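Local coordinates for LbaCas13a H328A (C2c2) (Lachnospiraceae bacterium NK4A179, PDB 5WLH), which binds and probably processes precursor CRISPR RNA and, guided by the resulting crRNA, cleaves RNA as a Cas13a nuclease, at residues Glu496-Phe508 with Gln1119-Arg1131. Residues are numbered along the deposited sequence; the frame is centred on the assembly and turned at random.
Sequences EMLQRETAVYVAF and QGQLINWIYLRER. With nucleotides of chain B.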
ATOM      1  N   GLU A 496     -10.890   6.920   1.317  1.00 17.62           N
ATOM      2  CA  GLU A 496     -10.679   5.741   2.155  1.00 18.10           C
ATOM      3  C   GLU A 496      -9.216   5.569   2.512  1.00 18.52           C
ATOM      4  O   GLU A 496      -8.896   5.182   3.641  1.00 18.50           O
ATOM      5  CB  GLU A 496     -11.229   4.493   1.465  1.00 19.16           C
ATOM      6  CG  GLU A 496     -12.759   4.543   1.415  1.00 23.05           C
ATOM      7  CD  GLU A 496     -13.418   3.279   0.876  1.00 27.18           C
ATOM      8  OE1 GLU A 496     -12.721   2.426   0.313  1.00 27.42           O
ATOM      9  OE2 GLU A 496     -14.662   3.155   1.024  1.00 33.36           O
ATOM     10  N   MET A 497      -8.309   5.875   1.582  1.00 18.28           N
ATOM     11  CA  MET A 497      -6.886   5.805   1.918  1.00 16.14           C
ATOM     12  C   MET A 497      -6.561   6.759   3.055  1.00 17.91           C
ATOM     13  O   MET A 497      -5.922   6.377   4.037  1.00 19.49           O
ATOM     14  CB  MET A 497      -6.012   6.141   0.701  1.00 17.38           C
ATOM     15  CG  MET A 497      -6.096   5.168  -0.448  1.00 25.25           C
ATOM     16  SD  MET A 497      -5.154   3.667  -0.232  1.00 34.26           S
ATOM     17  CE  MET A 497      -3.502   4.238  -0.661  1.00 34.81           C
ATOM     18  N   LEU A 498      -7.008   8.015   2.942  1.00 18.32           N
ATOM     19  CA  LEU A 498      -6.676   8.985   3.977  1.00 16.66           C
ATOM     20  C   LEU A 498      -7.316   8.602   5.301  1.00 16.25           C
ATOM     21  O   LEU A 498      -6.687   8.732   6.361  1.00 16.44           O
ATOM     22  CB  LEU A 498      -7.110  10.392   3.558  1.00 19.83           C
ATOM     23  CG  LEU A 498      -6.715  11.470   4.579  1.00 22.16           C
ATOM     24  CD1 LEU A 498      -5.194  11.592   4.638  1.00 18.75           C
ATOM     25  CD2 LEU A 498      -7.368  12.809   4.228  1.00 23.11           C
ATOM     26  N   GLN A 499      -8.566   8.133   5.253  1.00 18.27           N
ATOM     27  CA  GLN A 499      -9.245   7.669   6.460  1.00 20.20           C
ATOM     28  C   GLN A 499      -8.450   6.562   7.147  1.00 17.61           C
ATOM     29  O   GLN A 499      -8.273   6.563   8.375  1.00 17.50           O
ATOM     30  CB  GLN A 499     -10.644   7.168   6.090  1.00 21.63           C
ATOM     31  CG  GLN A 499     -11.514   6.839   7.281  1.00 23.57           C
ATOM     32  CD  GLN A 499     -12.405   8.002   7.633  1.00 29.73           C
ATOM     33  OE1 GLN A 499     -13.364   8.306   6.919  1.00 27.56           O
ATOM     34  NE2 GLN A 499     -12.083   8.680   8.727  1.00 29.16           N
ATOM     35  N   ARG A 500      -7.987   5.587   6.366  1.00 17.03           N
ATOM     36  CA  ARG A 500      -7.255   4.461   6.944  1.00 17.93           C
ATOM     37  C   ARG A 500      -5.885   4.902   7.443  1.00 19.35           C
ATOM     38  O   ARG A 500      -5.455   4.513   8.535  1.00 18.27           O
ATOM     39  CB  ARG A 500      -7.143   3.344   5.907  1.00 19.70           C
ATOM     40  CG  ARG A 500      -6.552   2.052   6.417  1.00 20.33           C
ATOM     41  CD  ARG A 500      -6.846   0.905   5.433  1.00 18.30           C
ATOM     42  NE  ARG A 500      -6.202   1.168   4.148  1.00 20.06           N
ATOM     43  CZ  ARG A 500      -6.822   1.541   3.035  1.00 20.87           C
ATOM     44  NH1 ARG A 500      -8.142   1.686   3.009  1.00 21.68           N
ATOM     45  NH2 ARG A 500      -6.107   1.760   1.930  1.00 19.07           N
ATOM     46  N   GLU A 501      -5.198   5.750   6.680  1.00 15.66           N
ATOM     47  CA  GLU A 501      -3.928   6.283   7.153  1.00 19.51           C
ATOM     48  C   GLU A 501      -4.107   7.061   8.452  1.00 18.54           C
ATOM     49  O   GLU A 501      -3.291   6.940   9.376  1.00 19.48           O
ATOM     50  CB  GLU A 501      -3.299   7.158   6.068  1.00 20.56           C
ATOM     51  CG  GLU A 501      -2.891   6.360   4.811  1.00 20.27           C
ATOM     52  CD  GLU A 501      -3.102   7.114   3.486  1.00 23.52           C
ATOM     53  OE1 GLU A 501      -3.461   8.304   3.512  1.00 22.41           O
ATOM     54  OE2 GLU A 501      -2.907   6.499   2.409  1.00 23.04           O
ATOM     55  N   THR A 502      -5.165   7.877   8.537  1.00 19.14           N
ATOM     56  CA  THR A 502      -5.415   8.650   9.749  1.00 19.58           C
ATOM     57  C   THR A 502      -5.736   7.741  10.921  1.00 21.03           C
ATOM     58  O   THR A 502      -5.335   8.019  12.057  1.00 20.95           O
ATOM     59  CB  THR A 502      -6.558   9.645   9.495  1.00 23.25           C
ATOM     60  OG1 THR A 502      -6.188  10.496   8.406  1.00 23.93           O
ATOM     61  CG2 THR A 502      -6.837  10.514  10.732  1.00 27.82           C
ATOM     62  N   ALA A 503      -6.431   6.631  10.658  1.00 20.34           N
ATOM     63  CA  ALA A 503      -6.784   5.714  11.733  1.00 21.06           C
ATOM     64  C   ALA A 503      -5.536   5.165  12.404  1.00 18.67           C
ATOM     65  O   ALA A 503      -5.521   4.935  13.619  1.00 19.60           O
ATOM     66  CB  ALA A 503      -7.642   4.573  11.189  1.00 23.24           C
ATOM     67  N   VAL A 504      -4.483   4.939  11.619  1.00 17.31           N
ATOM     68  CA  VAL A 504      -3.231   4.433  12.160  1.00 17.75           C
ATOM     69  C   VAL A 504      -2.640   5.446  13.128  1.00 17.70           C
ATOM     70  O   VAL A 504      -2.211   5.098  14.232  1.00 19.29           O
ATOM     71  CB  VAL A 504      -2.259   4.121  11.004  1.00 21.21           C
ATOM     72  CG1 VAL A 504      -0.819   3.924  11.524  1.00 20.61           C
ATOM     73  CG2 VAL A 504      -2.755   2.907  10.211  1.00 22.01           C
ATOM     74  N   TYR A 505      -2.655   6.726  12.740  1.00 18.91           N
ATOM     75  CA  TYR A 505      -2.056   7.765  13.574  1.00 20.07           C
ATOM     76  C   TYR A 505      -2.880   8.024  14.824  1.00 18.01           C
ATOM     77  O   TYR A 505      -2.296   8.308  15.877  1.00 21.78           O
ATOM     78  CB  TYR A 505      -1.865   9.050  12.768  1.00 15.52           C
ATOM     79  CG  TYR A 505      -0.884   8.808  11.663  1.00 23.44           C
ATOM     80  CD1 TYR A 505       0.366   8.258  11.938  1.00 27.44           C
ATOM     81  CD2 TYR A 505      -1.226   9.045  10.345  1.00 25.35           C
ATOM     82  CE1 TYR A 505       1.273   7.995  10.921  1.00 29.65           C
ATOM     83  CE2 TYR A 505      -0.338   8.777   9.329  1.00 27.15           C
ATOM     84  CZ  TYR A 505       0.901   8.255   9.617  1.00 29.74           C
ATOM     85  OH  TYR A 505       1.787   7.991   8.593  1.00 38.06           O
ATOM     86  N   VAL A 506      -4.215   7.911  14.735  1.00 16.28           N
ATOM     87  CA  VAL A 506      -5.041   7.957  15.947  1.00 16.74           C
ATOM     88  C   VAL A 506      -4.563   6.912  16.949  1.00 22.32           C
ATOM     89  O   VAL A 506      -4.354   7.210  18.132  1.00 21.48           O
ATOM     90  CB  VAL A 506      -6.531   7.770  15.608  1.00 17.98           C
ATOM     91  CG1 VAL A 506      -7.390   7.644  16.904  1.00 21.91           C
ATOM     92  CG2 VAL A 506      -7.024   8.925  14.782  1.00 20.27           C
ATOM     93  N   ALA A 507      -4.341   5.679  16.479  1.00 17.93           N
ATOM     94  CA  ALA A 507      -3.851   4.622  17.360  1.00 22.70           C
ATOM     95  C   ALA A 507      -2.497   4.982  17.968  1.00 22.45           C
ATOM     96  O   ALA A 507      -2.281   4.773  19.166  1.00 22.18           O
ATOM     97  CB  ALA A 507      -3.752   3.295  16.599  1.00 20.76           C
ATOM     98  N   PHE A 508      -1.564   5.517  17.158  1.00 19.42           N
ATOM     99  CA  PHE A 508      -0.249   5.852  17.687  1.00 18.67           C
ATOM    100  C   PHE A 508      -0.322   7.021  18.657  1.00 22.02           C
ATOM    101  O   PHE A 508       0.425   7.064  19.640  1.00 21.27           O
ATOM    102  CB  PHE A 508       0.737   6.177  16.559  1.00 18.48           C
ATOM    103  CG  PHE A 508       1.399   4.953  15.973  1.00 23.08           C
ATOM    104  CD1 PHE A 508       2.373   4.267  16.690  1.00 24.94           C
ATOM    105  CD2 PHE A 508       1.037   4.480  14.721  1.00 26.89           C
ATOM    106  CE1 PHE A 508       2.984   3.128  16.161  1.00 24.43           C
ATOM    107  CE2 PHE A 508       1.642   3.335  14.179  1.00 23.10           C
ATOM    108  CZ  PHE A 508       2.609   2.664  14.895  1.00 24.47           C
ATOM    109  N   GLN A1119       4.203  -1.992  12.697  1.00 16.79           N
ATOM    110  CA  GLN A1119       2.992  -1.933  13.507  1.00 18.24           C
ATOM    111  C   GLN A1119       1.937  -1.102  12.799  1.00 20.99           C
ATOM    112  O   GLN A1119       0.751  -1.438  12.817  1.00 18.94           O
ATOM    113  CB  GLN A1119       3.314  -1.316  14.870  1.00 17.79           C
ATOM    114  CG  GLN A1119       2.100  -0.986  15.731  1.00 19.90           C
ATOM    115  CD  GLN A1119       1.453  -2.205  16.340  1.00 25.60           C
ATOM    116  OE1 GLN A1119       1.700  -3.334  15.922  1.00 27.06           O
ATOM    117  NE2 GLN A1119       0.602  -1.982  17.332  1.00 21.11           N
ATOM    118  N   GLY A1120       2.369  -0.019  12.163  1.00 19.47           N
ATOM    119  CA  GLY A1120       1.436   0.817  11.427  1.00 17.26           C
ATOM    120  C   GLY A1120       0.781   0.075  10.280  1.00 18.69           C
ATOM    121  O   GLY A1120      -0.401   0.256  10.014  1.00 18.32           O
ATOM    122  N   GLN A1121       1.533  -0.789   9.591  1.00 14.87           N
ATOM    123  CA  GLN A1121       0.902  -1.542   8.516  1.00 15.78           C
ATOM    124  C   GLN A1121      -0.122  -2.523   9.075  1.00 16.74           C
ATOM    125  O   GLN A1121      -1.178  -2.744   8.480  1.00 16.51           O
ATOM    126  CB  GLN A1121       1.969  -2.279   7.694  1.00 15.84           C
ATOM    127  CG  GLN A1121       1.390  -3.162   6.577  1.00 16.20           C
ATOM    128  CD  GLN A1121       0.614  -2.357   5.547  1.00 19.87           C
ATOM    129  OE1 GLN A1121       1.174  -1.489   4.867  1.00 20.37           O
ATOM    130  NE2 GLN A1121      -0.688  -2.640   5.429  1.00 19.22           N
ATOM    131  N   LEU A1122       0.184  -3.130  10.220  1.00 16.41           N
ATOM    132  CA  LEU A1122      -0.787  -4.005  10.865  1.00 17.50           C
ATOM    133  C   LEU A1122      -2.067  -3.251  11.202  1.00 20.18           C
ATOM    134  O   LEU A1122      -3.163  -3.743  10.954  1.00 19.12           O
ATOM    135  CB  LEU A1122      -0.185  -4.615  12.124  1.00 17.79           C
ATOM    136  CG  LEU A1122       0.903  -5.662  11.827  1.00 16.95           C
ATOM    137  CD1 LEU A1122       1.634  -6.024  13.102  1.00 20.81           C
ATOM    138  CD2 LEU A1122       0.337  -6.924  11.138  1.00 19.16           C
ATOM    139  N   ILE A1123      -1.942  -2.045  11.743  1.00 19.45           N
ATOM    140  CA  ILE A1123      -3.135  -1.272  12.070  1.00 17.43           C
ATOM    141  C   ILE A1123      -3.865  -0.841  10.804  1.00 17.41           C
ATOM    142  O   ILE A1123      -5.098  -0.842  10.751  1.00 17.00           O
ATOM    143  CB  ILE A1123      -2.763  -0.076  12.955  1.00 16.06           C
ATOM    144  CG1 ILE A1123      -2.217  -0.592  14.302  1.00 18.39           C
ATOM    145  CG2 ILE A1123      -4.042   0.738  13.283  1.00 15.03           C
ATOM    146  CD1 ILE A1123      -1.537   0.485  15.144  1.00 19.58           C
ATOM    147  N   ASN A1124      -3.118  -0.470   9.765  1.00 18.70           N
ATOM    148  CA  ASN A1124      -3.731  -0.190   8.470  1.00 19.20           C
ATOM    149  C   ASN A1124      -4.601  -1.366   8.022  1.00 18.69           C
ATOM    150  O   ASN A1124      -5.764  -1.193   7.647  1.00 17.94           O
ATOM    151  CB  ASN A1124      -2.619   0.121   7.463  1.00 16.57           C
ATOM    152  CG  ASN A1124      -3.135   0.503   6.087  1.00 18.67           C
ATOM    153  OD1 ASN A1124      -3.842  -0.263   5.440  1.00 20.40           O
ATOM    154  ND2 ASN A1124      -2.711   1.672   5.599  1.00 21.50           N
ATOM    155  N   TRP A1125      -4.054  -2.585   8.087  1.00 16.73           N
ATOM    156  CA  TRP A1125      -4.821  -3.768   7.708  1.00 18.00           C
ATOM    157  C   TRP A1125      -6.056  -3.941   8.584  1.00 16.60           C
ATOM    158  O   TRP A1125      -7.105  -4.388   8.106  1.00 16.73           O
ATOM    159  CB  TRP A1125      -3.935  -5.004   7.817  1.00 14.77           C
ATOM    160  CG  TRP A1125      -3.048  -5.179   6.633  1.00 15.16           C
ATOM    161  CD1 TRP A1125      -3.280  -4.751   5.349  1.00 16.99           C
ATOM    162  CD2 TRP A1125      -1.782  -5.849   6.617  1.00 17.47           C
ATOM    163  NE1 TRP A1125      -2.222  -5.138   4.525  1.00 19.11           N
ATOM    164  CE2 TRP A1125      -1.299  -5.811   5.288  1.00 18.32           C
ATOM    165  CE3 TRP A1125      -1.013  -6.477   7.602  1.00 18.22           C
ATOM    166  CZ2 TRP A1125      -0.070  -6.377   4.919  1.00 17.72           C
ATOM    167  CZ3 TRP A1125       0.183  -7.054   7.240  1.00 20.10           C
ATOM    168  CH2 TRP A1125       0.653  -6.991   5.905  1.00 17.37           C
ATOM    169  N   ILE A1126      -5.946  -3.624   9.877  1.00 18.31           N
ATOM    170  CA  ILE A1126      -7.137  -3.702  10.730  1.00 20.76           C
ATOM    171  C   ILE A1126      -8.258  -2.864  10.141  1.00 18.10           C
ATOM    172  O   ILE A1126      -9.412  -3.302  10.052  1.00 17.17           O
ATOM    173  CB  ILE A1126      -6.823  -3.254  12.166  1.00 20.30           C
ATOM    174  CG1 ILE A1126      -6.038  -4.342  12.888  1.00 18.26           C
ATOM    175  CG2 ILE A1126      -8.153  -2.906  12.905  1.00 21.14           C
ATOM    176  CD1 ILE A1126      -5.392  -3.878  14.182  1.00 23.86           C
ATOM    177  N   TYR A1127      -7.937  -1.630   9.751  1.00 15.66           N
ATOM    178  CA  TYR A1127      -8.977  -0.729   9.265  1.00 16.59           C
ATOM    179  C   TYR A1127      -9.380  -1.048   7.840  1.00 16.72           C
ATOM    180  O   TYR A1127     -10.510  -0.742   7.450  1.00 17.48           O
ATOM    181  CB  TYR A1127      -8.519   0.724   9.461  1.00 15.21           C
ATOM    182  CG  TYR A1127      -8.708   1.060  10.926  1.00 16.32           C
ATOM    183  CD1 TYR A1127      -9.958   1.454  11.407  1.00 23.78           C
ATOM    184  CD2 TYR A1127      -7.676   0.877  11.842  1.00 19.29           C
ATOM    185  CE1 TYR A1127     -10.161   1.704  12.756  1.00 26.23           C
ATOM    186  CE2 TYR A1127      -7.868   1.144  13.197  1.00 21.75           C
ATOM    187  CZ  TYR A1127      -9.104   1.552  13.649  1.00 28.16           C
ATOM    188  OH  TYR A1127      -9.293   1.799  14.994  1.00 27.89           O
ATOM    189  N   LEU A1128      -8.508  -1.716   7.080  1.00 17.09           N
ATOM    190  CA  LEU A1128      -8.940  -2.322   5.828  1.00 15.77           C
ATOM    191  C   LEU A1128     -10.009  -3.372   6.094  1.00 17.12           C
ATOM    192  O   LEU A1128     -11.077  -3.355   5.479  1.00 17.00           O
ATOM    193  CB  LEU A1128      -7.745  -2.951   5.106  1.00 17.16           C
ATOM    194  CG  LEU A1128      -7.898  -3.227   3.609  1.00 20.97           C
ATOM    195  CD1 LEU A1128      -8.044  -1.894   2.846  1.00 18.70           C
ATOM    196  CD2 LEU A1128      -6.662  -4.009   3.103  1.00 19.15           C
ATOM    197  N   ARG A1129      -9.727  -4.301   7.013  1.00 16.63           N
ATOM    198  CA  ARG A1129     -10.697  -5.358   7.302  1.00 16.84           C
ATOM    199  C   ARG A1129     -11.982  -4.789   7.881  1.00 15.64           C
ATOM    200  O   ARG A1129     -13.084  -5.228   7.519  1.00 18.44           O
ATOM    201  CB  ARG A1129     -10.093  -6.381   8.261  1.00 16.90           C
ATOM    202  CG  ARG A1129     -10.978  -7.642   8.413  1.00 19.55           C
ATOM    203  CD  ARG A1129     -10.345  -8.644   9.371  1.00 22.22           C
ATOM    204  NE  ARG A1129     -10.980  -9.955   9.281  1.00 24.16           N
ATOM    205  CZ  ARG A1129     -12.103 -10.295   9.903  1.00 25.32           C
ATOM    206  NH1 ARG A1129     -12.754  -9.416  10.650  1.00 23.43           N
ATOM    207  NH2 ARG A1129     -12.592 -11.523   9.753  1.00 25.87           N
ATOM    208  N   GLU A1130     -11.868  -3.796   8.770  1.00 17.03           N
ATOM    209  CA  GLU A1130     -13.074  -3.297   9.416  1.00 17.40           C
ATOM    210  C   GLU A1130     -13.976  -2.631   8.403  1.00 19.82           C
ATOM    211  O   GLU A1130     -15.204  -2.792   8.451  1.00 18.73           O
ATOM    212  CB  GLU A1130     -12.737  -2.322  10.540  1.00 23.22           C
ATOM    213  CG  GLU A1130     -13.991  -1.981  11.349  1.00 23.04           C
ATOM    214  CD  GLU A1130     -13.675  -1.196  12.589  1.00 28.52           C
ATOM    215  OE1 GLU A1130     -13.513   0.033  12.480  1.00 33.02           O
ATOM    216  OE2 GLU A1130     -13.606  -1.817  13.665  1.00 33.02           O
ATOM    217  N   ARG A1131     -13.381  -1.876   7.478  1.00 14.11           N
ATOM    218  CA  ARG A1131     -14.158  -1.310   6.385  1.00 14.71           C
ATOM    219  C   ARG A1131     -14.862  -2.413   5.606  1.00 17.55           C
ATOM    220  O   ARG A1131     -16.040  -2.297   5.259  1.00 16.35           O
ATOM    221  CB  ARG A1131     -13.255  -0.504   5.445  1.00 16.18           C
ATOM    222  CG  ARG A1131     -13.972   0.020   4.200  1.00 19.01           C
ATOM    223  CD  ARG A1131     -12.991   0.391   3.126  1.00 18.48           C
ATOM    224  NE  ARG A1131     -12.435  -0.829   2.513  1.00 21.21           N
ATOM    225  CZ  ARG A1131     -11.452  -0.836   1.614  1.00 20.72           C
ATOM    226  NH1 ARG A1131     -10.925   0.313   1.194  1.00 18.21           N
ATOM    227  NH2 ARG A1131     -11.025  -1.993   1.105  1.00 16.77           N
TER
ATOM    228  P     A B  28      -8.505  -0.405  -1.707  1.00 22.43           P
ATOM    229  OP1   A B  28      -9.741  -0.940  -1.097  1.00 30.57           O
ATOM    230  OP2   A B  28      -8.324   1.045  -1.922  1.00 27.04           O
ATOM    231  O5'   A B  28      -7.313  -0.882  -0.781  1.00 21.40           O
ATOM    232  C5'   A B  28      -5.981  -0.661  -1.178  1.00 21.79           C
ATOM    233  C4'   A B  28      -5.219  -1.954  -1.212  1.00 19.91           C
ATOM    234  O4'   A B  28      -5.579  -2.739  -2.382  1.00 18.47           O
ATOM    235  C3'   A B  28      -3.718  -1.815  -1.333  1.00 20.91           C
ATOM    236  O3'   A B  28      -3.102  -1.455  -0.121  1.00 21.27           O
ATOM    237  C2'   A B  28      -3.326  -3.192  -1.814  1.00 20.21           C
ATOM    238  O2'   A B  28      -3.446  -4.104  -0.736  1.00 21.99           O
ATOM    239  C1'   A B  28      -4.458  -3.475  -2.810  1.00 17.04           C
ATOM    240  N9    A B  28      -4.088  -3.023  -4.159  1.00 18.68           N
ATOM    241  C8    A B  28      -4.477  -1.890  -4.829  1.00 18.54           C
ATOM    242  N7    A B  28      -3.913  -1.787  -6.030  1.00 16.79           N
ATOM    243  C5    A B  28      -3.126  -2.931  -6.131  1.00 18.56           C
ATOM    244  C6    A B  28      -2.300  -3.428  -7.155  1.00 19.75           C
ATOM    245  N6    A B  28      -2.118  -2.813  -8.341  1.00 21.20           N
ATOM    246  N1    A B  28      -1.649  -4.584  -6.929  1.00 20.84           N
ATOM    247  C2    A B  28      -1.847  -5.209  -5.758  1.00 20.82           C
ATOM    248  N3    A B  28      -2.606  -4.856  -4.726  1.00 18.74           N
ATOM    249  C4    A B  28      -3.227  -3.686  -4.981  1.00 17.98           C
TER
HETATM  250  O   HOH W   1     -10.254   1.019   5.052  1.00 19.75           O
HETATM  251  O   HOH W   2      -3.310   1.931   2.580  1.00 20.57           O
HETATM  252  O   HOH W   3      -7.996   4.554  14.719  1.00 27.44           O
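Arg500 leaves its helix with CG anti to the backbone N and bends at chi3 (63°), which carries its guanidinium across Asn1124 and Leu1128; Arg1131 bends likewise at chi3, setting its own guanidinium between Glu496 and the RNA. Glu496 OE1 forms a salt bridge with Arg1131 NH1 at 2.9 Å, the carboxylate and guanidinium planes 40° apart. From the guanidinium edge, NH1 and NH2 of Arg1131 both donate to OP1 of A28 of chain B, the NH2 bond measuring 2.8 Å. Arg500 NE gives Asn1124 OD1 a weak, bent hydrogen bond of 3.0 Å, while Leu1128 CD1 lies over one guanidinium face, 3.6 Å from Arg500 NH1. Two waters sit at the edge of that group: one links NH1 to the carbonyl of Tyr1127, the other receives hydrogens from NH2 and from Asn1124 ND2. Farther along, the pairing turns apolar. Ala503 CB stands over the centre of the Tyr1127 ring in a CH-pi contact, 3.7 Å from CG, and the Tyr1127 hydroxyl is hydrogen-bonded to Glu1250. Val504 CG2 presses on the backbone of Gly1120 and Asn1124, coming within 3.4 Å of Asn1124 N. Ile1123 reaches Val504 with CG2 and Ala507 with CD1. Gly1120 CA meets the edge of the Phe508 ring, 3.7 Å from CE2. Segments 496-508 and 1119-1131, on helices 486-517 and 1106-1145, approach to 8.6 Å between axes and cross steeply, their directions 126° apart. The chemistry is graded: small, branched and aromatic side chains pack along one end, and two arginines gather at the other beside the phosphate backbone of the bound pre-crRNA, where the phosphate and Glu496 probably offset their positive charge. Arg1131 grips both Glu496 and the phosphate oxygen, which probably ties this helix pairing to RNA binding.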